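Local coordinates for protein fumarylacetoacetate hydrolase (Burkholderia xenovorans, PDB 5TI1) that binds a magnesium ion and probably hydrolyses fumarylacetoacetate to fumarate and acetoacetate, the last step of phenylalanine and tyrosine breakdown, at residues 46-57 / 87-95. Sequence-based numbering, arbitrary orientation. Where two conformers were deposited one is given.
Sequences IFSDGLNATRRV and SVFVRDALN
Val-57 packs against Phe-89 and Leu-94, where the loop 87-95 runs beside a beta hairpin in the N-terminal domain. The hairpin joins strands 44-49 and 56-61 of a five-stranded antiparallel sheet. Val-57 N donates to Phe-89 O at 2.8 Å, in the carbonyl plane and fairly straight (158°). Val-57 chi1 (176°) swings CG1 away from the backbone N, which brings it 3.6 Å from Leu-94 CD2. The two side chains meet at about a right angle. Val-57 CB lies obliquely to the Phe-89 ring, 3.8 Å from Phe-89 CD1. Leu-68, from helix 68-73, also touches both Val-57 and Phe-89. Ile-46 points at the loop and lays CD1 against the backbone of Ala-93, 3.6 Å from its C, and near Leu-94 CG. Farther along, Arg-55 crosses Asp-92 roughly perpendicularly in the conformer given, one of two for Asp-92. In it the guanidinium does not pair with the carboxylate; a water links Arg-55 N to Asp-92 OD1, a link that is doubtful for the other conformer. Arg-56 turns its end back into its own hairpin. There its guanidinium lies between Asn-52 ND2, over its centre, and Phe-47 CE2, nearer the rim on the opposite face, and its NE pairs with Asp-67. Its NH2 bonds Asp-49 OD1 at 3.1 Å, from above the carboxylate plane, while NH1 reaches Thr-54 O at 2.7 Å, within the carbonyl plane.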
loop_
_atom_site.group_PDB
_atom_site.type_symbol
_atom_site.label_atom_id
_atom_site.label_comp_id
_atom_site.label_asym_id
_atom_site.label_seq_id
_atom_site.Cartn_x
_atom_site.Cartn_y
_atom_site.Cartn_z
ATOM N N ILE B 46 15.136 11.952 9.699
ATOM C CA ILE B 46 16.177 10.931 9.693
ATOM C C ILE B 46 17.328 11.466 8.860
ATOM O O ILE B 46 17.143 11.803 7.681
ATOM C CB ILE B 46 15.663 9.591 9.132
ATOM C CG1 ILE B 46 14.576 9.003 10.048
ATOM C CG2 ILE B 46 16.800 8.600 8.953
ATOM C CD1 ILE B 46 15.073 8.585 11.411
ATOM N N PHE B 47 18.515 11.542 9.459
ATOM C CA PHE B 47 19.642 12.144 8.765
ATOM C C PHE B 47 20.903 11.323 8.979
ATOM O O PHE B 47 20.995 10.462 9.861
ATOM C CB PHE B 47 19.899 13.589 9.224
ATOM C CG PHE B 47 20.632 13.679 10.523
ATOM C CD1 PHE B 47 19.971 13.452 11.718
ATOM C CD2 PHE B 47 21.983 13.977 10.556
ATOM C CE1 PHE B 47 20.642 13.521 12.917
ATOM C CE2 PHE B 47 22.657 14.056 11.757
ATOM C CZ PHE B 47 21.986 13.822 12.937
ATOM N N SER B 48 21.871 11.615 8.127
ATOM C CA SER B 48 23.245 11.175 8.260
ATOM C C SER B 48 24.096 12.339 7.776
ATOM O O SER B 48 23.574 13.337 7.273
ATOM C CB SER B 48 23.500 9.903 7.456
ATOM O OG SER B 48 23.291 10.157 6.078
ATOM N N ASP B 49 25.409 12.229 7.946
ATOM C CA ASP B 49 26.271 13.351 7.591
ATOM C C ASP B 49 27.605 12.805 7.091
ATOM O O ASP B 49 27.778 11.594 6.934
ATOM C CB ASP B 49 26.424 14.306 8.783
ATOM C CG ASP B 49 27.352 13.762 9.852
ATOM O OD1 ASP B 49 27.407 12.532 10.035
ATOM O OD2 ASP B 49 28.037 14.571 10.509
ATOM N N GLY B 50 28.554 13.712 6.835
ATOM C CA GLY B 50 29.843 13.300 6.307
ATOM C C GLY B 50 30.703 12.558 7.311
ATOM O O GLY B 50 31.508 11.703 6.930
ATOM N N LEU B 51 30.550 12.873 8.599
ATOM C CA LEU B 51 31.325 12.225 9.648
ATOM C C LEU B 51 30.733 10.891 10.070
ATOM O O LEU B 51 31.445 10.060 10.648
ATOM C CB LEU B 51 31.409 13.136 10.874
ATOM C CG LEU B 51 31.642 14.632 10.646
ATOM C CD1 LEU B 51 31.234 15.430 11.890
ATOM C CD2 LEU B 51 33.091 14.904 10.281
ATOM N N ASN B 52 29.449 10.670 9.796
ATOM C CA ASN B 52 28.736 9.507 10.308
ATOM C C ASN B 52 27.605 9.215 9.325
ATOM O O ASN B 52 26.567 9.883 9.357
ATOM C CB ASN B 52 28.217 9.782 11.712
ATOM C CG ASN B 52 27.584 8.577 12.349
ATOM O OD1 ASN B 52 27.545 7.496 11.763
ATOM N ND2 ASN B 52 27.091 8.752 13.574
ATOM N N ALA B 53 27.823 8.235 8.448
ATOM C CA ALA B 53 26.829 7.870 7.449
ATOM C C ALA B 53 25.713 7.011 8.023
ATOM O O ALA B 53 24.819 6.601 7.275
ATOM C CB ALA B 53 27.498 7.144 6.279
ATOM N N THR B 54 25.737 6.735 9.324
ATOM C CA THR B 54 24.650 5.991 9.944
ATOM C C THR B 54 23.423 6.887 10.074
ATOM O O THR B 54 23.516 8.032 10.530
ATOM C CB THR B 54 25.075 5.462 11.314
ATOM O OG1 THR B 54 26.252 4.655 11.176
ATOM C CG2 THR B 54 23.961 4.618 11.926
ATOM N N ARG B 55 22.274 6.378 9.645
ATOM C CA ARG B 55 21.060 7.169 9.729
ATOM C C ARG B 55 20.562 7.170 11.167
ATOM O O ARG B 55 20.653 6.164 11.876
ATOM C CB ARG B 55 19.998 6.639 8.771
ATOM C CG ARG B 55 20.400 6.825 7.323
ATOM C CD ARG B 55 19.349 6.306 6.360
ATOM N NE ARG B 55 19.877 6.261 4.999
ATOM C CZ ARG B 55 19.135 6.072 3.914
ATOM N NH1 ARG B 55 17.822 5.921 4.027
ATOM N NH2 ARG B 55 19.714 6.042 2.716
ATOM N N ARG B 56 20.085 8.327 11.612
ATOM C CA ARG B 56 19.687 8.499 12.993
ATOM C C ARG B 56 18.658 9.617 13.058
ATOM O O ARG B 56 18.470 10.375 12.101
ATOM C CB ARG B 56 20.905 8.779 13.885
ATOM C CG ARG B 56 21.735 9.967 13.474
ATOM C CD ARG B 56 23.176 9.755 13.904
ATOM N NE ARG B 56 24.025 10.924 13.679
ATOM C CZ ARG B 56 24.706 11.139 12.560
ATOM N NH1 ARG B 56 24.627 10.267 11.556
ATOM N NH2 ARG B 56 25.457 12.222 12.442
ATOM N N VAL B 57 17.987 9.712 14.204
ATOM C CA VAL B 57 16.898 10.667 14.352
ATOM C C VAL B 57 17.468 12.055 14.602
ATOM O O VAL B 57 18.358 12.237 15.443
ATOM C CB VAL B 57 15.956 10.245 15.487
ATOM C CG1 VAL B 57 14.898 11.298 15.668
ATOM C CG2 VAL B 57 15.332 8.893 15.164
ATOM N N SER B 87 18.824 1.792 20.782
ATOM C CA SER B 87 18.303 3.149 20.911
ATOM C C SER B 87 17.339 3.420 19.765
ATOM O O SER B 87 17.663 3.148 18.605
ATOM C CB SER B 87 19.443 4.173 20.898
ATOM O OG SER B 87 18.979 5.468 20.548
ATOM N N VAL B 88 16.154 3.951 20.083
ATOM C CA VAL B 88 15.189 4.285 19.037
ATOM C C VAL B 88 15.650 5.434 18.155
ATOM O O VAL B 88 15.048 5.671 17.101
ATOM C CB VAL B 88 13.811 4.665 19.612
ATOM C CG1 VAL B 88 13.158 3.477 20.307
ATOM C CG2 VAL B 88 13.949 5.854 20.553
ATOM N N PHE B 89 16.687 6.165 18.569
ATOM C CA PHE B 89 17.223 7.269 17.786
ATOM C C PHE B 89 18.264 6.820 16.765
ATOM O O PHE B 89 18.592 7.588 15.855
ATOM C CB PHE B 89 17.817 8.328 18.722
ATOM C CG PHE B 89 16.801 8.974 19.629
ATOM C CD1 PHE B 89 15.554 9.346 19.146
ATOM C CD2 PHE B 89 17.084 9.200 20.970
ATOM C CE1 PHE B 89 14.608 9.940 19.993
ATOM C CE2 PHE B 89 16.149 9.789 21.806
ATOM C CZ PHE B 89 14.912 10.157 21.313
ATOM N N VAL B 90 18.790 5.601 16.892
ATOM C CA VAL B 90 19.697 5.053 15.890
ATOM C C VAL B 90 18.914 4.053 15.051
ATOM O O VAL B 90 18.911 2.845 15.324
ATOM C CB VAL B 90 20.941 4.411 16.522
ATOM C CG1 VAL B 90 21.916 3.994 15.435
ATOM C CG2 VAL B 90 21.598 5.382 17.476
ATOM N N ARG B 91 18.221 4.577 14.044
ATOM C CA ARG B 91 17.274 3.848 13.215
ATOM C C ARG B 91 17.222 4.571 11.886
ATOM O O ARG B 91 17.445 5.783 11.830
ATOM C CB ARG B 91 15.862 3.825 13.825
ATOM C CG ARG B 91 15.709 3.084 15.126
ATOM C CD ARG B 91 15.610 1.601 14.887
ATOM N NE ARG B 91 15.206 0.898 16.098
ATOM C CZ ARG B 91 16.029 0.607 17.097
ATOM N NH1 ARG B 91 17.302 0.965 17.033
ATOM N NH2 ARG B 91 15.580 -0.042 18.160
ATOM N N ASP B 92 16.925 3.838 10.816
ATOM C CA ASP B 92 16.759 4.385 9.478
ATOM C C ASP B 92 15.379 4.987 9.255
ATOM O O ASP B 92 15.080 5.407 8.133
ATOM C CB ASP B 92 17.018 3.290 8.434
ATOM C CG ASP B 92 18.451 2.781 8.464
ATOM O OD1 ASP B 92 19.322 3.480 9.018
ATOM O OD2 ASP B 92 18.710 1.685 7.929
ATOM N N ALA B 93 14.530 5.001 10.278
ATOM C CA ALA B 93 13.183 5.532 10.171
ATOM C C ALA B 93 12.711 5.891 11.575
ATOM O O ALA B 93 13.229 5.378 12.569
ATOM C CB ALA B 93 12.234 4.527 9.517
ATOM N N LEU B 94 11.721 6.780 11.640
ATOM C CA LEU B 94 11.167 7.259 12.902
ATOM C C LEU B 94 10.154 6.303 13.511
ATOM O O LEU B 94 9.641 6.591 14.605
ATOM C CB LEU B 94 10.495 8.616 12.697
ATOM C CG LEU B 94 11.406 9.825 12.504
ATOM C CD1 LEU B 94 10.632 11.003 11.928
ATOM C CD2 LEU B 94 11.993 10.199 13.851
ATOM N N ASN B 95 9.843 5.194 12.831
ATOM C CA ASN B 95 8.725 4.336 13.243
ATOM C C ASN B 95 8.842 3.914 14.701
ATOM O O ASN B 95 7.914 4.115 15.496
ATOM C CB ASN B 95 8.640 3.107 12.338
ATOM C CG ASN B 95 8.356 3.467 10.888
ATOM O OD1 ASN B 95 8.995 4.354 10.323
ATOM N ND2 ASN B 95 7.398 2.773 10.278
HETATM O O HOH W 1 20.478 3.778 11.400
HETATM O O HOH W 2 21.979 3.728 8.493
HETATM O O HOH W 3 15.997 6.150 5.577
#